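Long-range contact in ferric iron-binding protein HitA (Pseudomonas aeruginosa PAO1, PDB 6IWF), which binds ferric iron and probably delivers it to an uptake system as a periplasmic solute-binding protein: residues 178-186 against 201-210. Numbering follows the deposited sequence.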
loop_
_atom_site.group_PDB
_atom_site.type_symbol
_atom_site.label_atom_id
_atom_site.label_comp_id
_atom_site.label_asym_id
_atom_site.label_seq_id
_atom_site.Cartn_x
_atom_site.Cartn_y
_atom_site.Cartn_z
ATOM N N THR A 178 5.002 -12.251 -9.191
ATOM C CA THR A 178 5.412 -13.649 -9.292
ATOM C C THR A 178 4.545 -14.567 -8.430
ATOM O O THR A 178 4.140 -15.647 -8.879
ATOM C CB THR A 178 6.881 -13.777 -8.894
ATOM O OG1 THR A 178 7.665 -12.879 -9.698
ATOM C CG2 THR A 178 7.359 -15.197 -9.107
ATOM N N ALA A 179 4.269 -14.167 -7.187
ATOM C CA ALA A 179 3.408 -14.973 -6.318
ATOM C C ALA A 179 1.992 -15.089 -6.882
ATOM O O ALA A 179 1.370 -16.164 -6.816
ATOM C CB ALA A 179 3.374 -14.365 -4.911
ATOM N N MET A 180 1.462 -13.996 -7.431
ATOM C CA MET A 180 0.112 -14.016 -7.989
ATOM C C MET A 180 0.051 -14.886 -9.232
ATOM O O MET A 180 -0.883 -15.677 -9.405
ATOM C CB MET A 180 -0.356 -12.591 -8.301
ATOM C CG MET A 180 -1.741 -12.477 -8.932
ATOM S SD MET A 180 -3.091 -12.824 -7.771
ATOM C CE MET A 180 -3.616 -14.450 -8.324
ATOM N N LYS A 181 1.048 -14.773 -10.110
ATOM C CA LYS A 181 1.056 -15.656 -11.262
ATOM C C LYS A 181 1.270 -17.110 -10.850
ATOM O O LYS A 181 0.756 -18.014 -11.514
ATOM C CB LYS A 181 2.118 -15.195 -12.267
ATOM C CG LYS A 181 1.727 -13.912 -13.007
ATOM C CD LYS A 181 2.860 -13.409 -13.898
ATOM C CE LYS A 181 2.449 -12.181 -14.731
ATOM N NZ LYS A 181 3.542 -11.745 -15.678
ATOM N N ALA A 182 2.005 -17.359 -9.756
ATOM C CA ALA A 182 2.203 -18.736 -9.308
ATOM C C ALA A 182 0.890 -19.364 -8.848
ATOM O O ALA A 182 0.650 -20.553 -9.084
ATOM C CB ALA A 182 3.244 -18.799 -8.190
ATOM N N VAL A 183 0.023 -18.587 -8.191
ATOM C CA VAL A 183 -1.311 -19.098 -7.875
ATOM C C VAL A 183 -2.096 -19.338 -9.153
ATOM O O VAL A 183 -2.738 -20.383 -9.324
ATOM C CB VAL A 183 -2.064 -18.135 -6.944
ATOM C CG1 VAL A 183 -3.494 -18.652 -6.697
ATOM C CG2 VAL A 183 -1.323 -17.968 -5.637
ATOM N N GLU A 184 -2.073 -18.358 -10.061
ATOM C CA GLU A 184 -2.845 -18.461 -11.290
ATOM C C GLU A 184 -2.392 -19.639 -12.140
ATOM O O GLU A 184 -3.218 -20.273 -12.807
ATOM C CB GLU A 184 -2.729 -17.152 -12.077
ATOM C CG GLU A 184 -3.404 -17.186 -13.436
ATOM C CD GLU A 184 -4.913 -17.287 -13.327
ATOM O OE1 GLU A 184 -5.461 -16.916 -12.261
ATOM O OE2 GLU A 184 -5.559 -17.728 -14.307
ATOM N N ASN A 185 -1.096 -19.960 -12.110
ATOM C CA ASN A 185 -0.512 -21.017 -12.927
ATOM C C ASN A 185 -0.419 -22.356 -12.206
ATOM O O ASN A 185 0.220 -23.281 -12.722
ATOM C CB ASN A 185 0.880 -20.602 -13.407
ATOM C CG ASN A 185 0.832 -19.524 -14.469
ATOM O OD1 ASN A 185 -0.121 -19.446 -15.249
ATOM N ND2 ASN A 185 1.865 -18.688 -14.514
ATOM N N GLY A 186 -1.025 -22.481 -11.032
ATOM C CA GLY A 186 -1.074 -23.763 -10.359
ATOM C C GLY A 186 0.204 -24.198 -9.684
ATOM O O GLY A 186 0.360 -25.385 -9.386
ATOM N N LEU A 201 -3.493 -8.452 -13.117
ATOM C CA LEU A 201 -3.304 -9.669 -13.900
ATOM C C LEU A 201 -4.537 -9.986 -14.737
ATOM O O LEU A 201 -4.414 -10.412 -15.893
ATOM C CB LEU A 201 -2.967 -10.845 -12.977
ATOM C CG LEU A 201 -2.605 -12.150 -13.680
ATOM C CD1 LEU A 201 -1.392 -11.915 -14.570
ATOM C CD2 LEU A 201 -2.335 -13.270 -12.678
ATOM N N LYS A 202 -5.734 -9.794 -14.172
ATOM C CA LYS A 202 -6.957 -10.027 -14.933
ATOM C C LYS A 202 -7.041 -9.098 -16.135
ATOM O O LYS A 202 -7.383 -9.530 -17.242
ATOM C CB LYS A 202 -8.191 -9.849 -14.049
ATOM C CG LYS A 202 -9.479 -10.115 -14.820
ATOM C CD LYS A 202 -10.708 -10.111 -13.941
ATOM C CE LYS A 202 -11.967 -10.232 -14.794
ATOM N NZ LYS A 202 -13.195 -10.409 -13.975
ATOM N N LYS A 203 -6.741 -7.808 -15.935
ATOM C CA LYS A 203 -6.741 -6.871 -17.056
ATOM C C LYS A 203 -5.831 -7.348 -18.184
ATOM O O LYS A 203 -6.154 -7.172 -19.365
ATOM C CB LYS A 203 -6.320 -5.479 -16.567
ATOM C CG LYS A 203 -6.314 -4.409 -17.656
ATOM C CD LYS A 203 -6.304 -3.006 -17.057
ATOM C CE LYS A 203 -4.896 -2.582 -16.637
ATOM N NZ LYS A 203 -4.489 -3.107 -15.296
ATOM N N GLU A 204 -4.714 -7.989 -17.844
ATOM C CA GLU A 204 -3.767 -8.430 -18.862
ATOM C C GLU A 204 -4.223 -9.716 -19.547
ATOM O O GLU A 204 -4.097 -9.844 -20.770
ATOM C CB GLU A 204 -2.384 -8.615 -18.232
ATOM C CG GLU A 204 -1.341 -9.261 -19.138
ATOM C CD GLU A 204 0.043 -9.301 -18.496
ATOM O OE1 GLU A 204 0.190 -9.923 -17.417
ATOM O OE2 GLU A 204 0.986 -8.709 -19.071
ATOM N N LYS A 205 -4.764 -10.672 -18.787
ATOM C CA LYS A 205 -5.084 -11.991 -19.328
ATOM C C LYS A 205 -6.542 -12.150 -19.740
ATOM O O LYS A 205 -6.856 -13.086 -20.487
ATOM C CB LYS A 205 -4.735 -13.087 -18.312
ATOM C CG LYS A 205 -3.253 -13.214 -18.013
ATOM C CD LYS A 205 -2.977 -14.313 -16.995
ATOM C CE LYS A 205 -3.549 -15.660 -17.430
ATOM N NZ LYS A 205 -2.549 -16.756 -17.263
ATOM N N GLY A 206 -7.433 -11.274 -19.275
ATOM C CA GLY A 206 -8.840 -11.348 -19.624
ATOM C C GLY A 206 -9.700 -12.039 -18.583
ATOM O O GLY A 206 -10.521 -11.398 -17.913
ATOM N N GLU A 207 -9.531 -13.352 -18.448
ATOM C CA GLU A 207 -10.243 -14.143 -17.454
ATOM C C GLU A 207 -9.230 -14.952 -16.664
ATOM O O GLU A 207 -8.259 -15.455 -17.231
ATOM C CB GLU A 207 -11.274 -15.076 -18.106
ATOM C CG GLU A 207 -12.542 -14.368 -18.544
ATOM C CD GLU A 207 -13.135 -13.505 -17.435
ATOM O OE1 GLU A 207 -13.306 -14.010 -16.301
ATOM O OE2 GLU A 207 -13.434 -12.319 -17.701
ATOM N N LEU A 208 -9.441 -15.063 -15.357
ATOM C CA LEU A 208 -8.496 -15.750 -14.486
ATOM C C LEU A 208 -9.084 -17.037 -13.919
ATOM O O LEU A 208 -10.297 -17.160 -13.719
ATOM C CB LEU A 208 -8.052 -14.852 -13.325
ATOM C CG LEU A 208 -7.168 -13.654 -13.687
ATOM C CD1 LEU A 208 -6.655 -12.969 -12.423
ATOM C CD2 LEU A 208 -6.009 -14.065 -14.598
ATOM N N ASN A 209 -8.191 -17.990 -13.643
ATOM C CA ASN A 209 -8.537 -19.178 -12.872
ATOM C C ASN A 209 -8.594 -18.871 -11.380
ATOM O O ASN A 209 -9.481 -19.361 -10.670
ATOM C CB ASN A 209 -7.503 -20.278 -13.126
ATOM C CG ASN A 209 -7.660 -20.924 -14.480
ATOM O OD1 ASN A 209 -8.779 -21.075 -14.977
ATOM N ND2 ASN A 209 -6.541 -21.306 -15.092
ATOM N N SER A 210 -7.660 -18.060 -10.903
ATOM C CA SER A 210 -7.557 -17.781 -9.481
ATOM C C SER A 210 -8.691 -16.863 -9.029
ATOM O O SER A 210 -9.308 -16.139 -9.820
ATOM C CB SER A 210 -6.200 -17.152 -9.167
ATOM O OG SER A 210 -6.112 -15.854 -9.728
#
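E184 sets its CG opposite its own backbone N (chi1 175°) and then bends at chi2, which swings the carboxylate off the helix end and against the backbone of N209 and S210. Three hydrogen bonds hold it there. OE2 accepts from N209 N at 2.7 Å through its syn lone pair, and the bond is nearly straight at 171°. OE1 takes two donors. S210 N reaches it at 2.8 Å on the syn side, somewhat out of the carboxylate plane, and S210 OG meets it nearly along its C-O axis. Both oxygens are thus engaged and the rotation of the group is fixed. L208 lies across the carboxylate, with CD2 3.6 Å from E184 CD. K205 NZ stands 4.3 Å from E184 OE2, too far for a salt bridge, and probably still favours the charged form.

In this periplasmic binding protein fold the chain runs from helix 176-184 through strand 190-194 into helix 196-205. M180 and V183 touch the strand through I193 and A191. The short helical segments cross at -59° with axes 12.3 Å apart. G186, with positive phi, closes the first helix in a Schellman motif.

L201 points toward helix 176-184 and packs on it. Its CD2 touches M180 CG and E184 CB, each at 3.9 Å, while CD1 lies across the extended chain of K181, against CG and CE. M180 CE lies 3.2 Å from S210 OG. M180 also touches W198, whose NE1 donates to S210 O, and sits close to Y197, an iron ligand of this protein, though no iron is bound in this model.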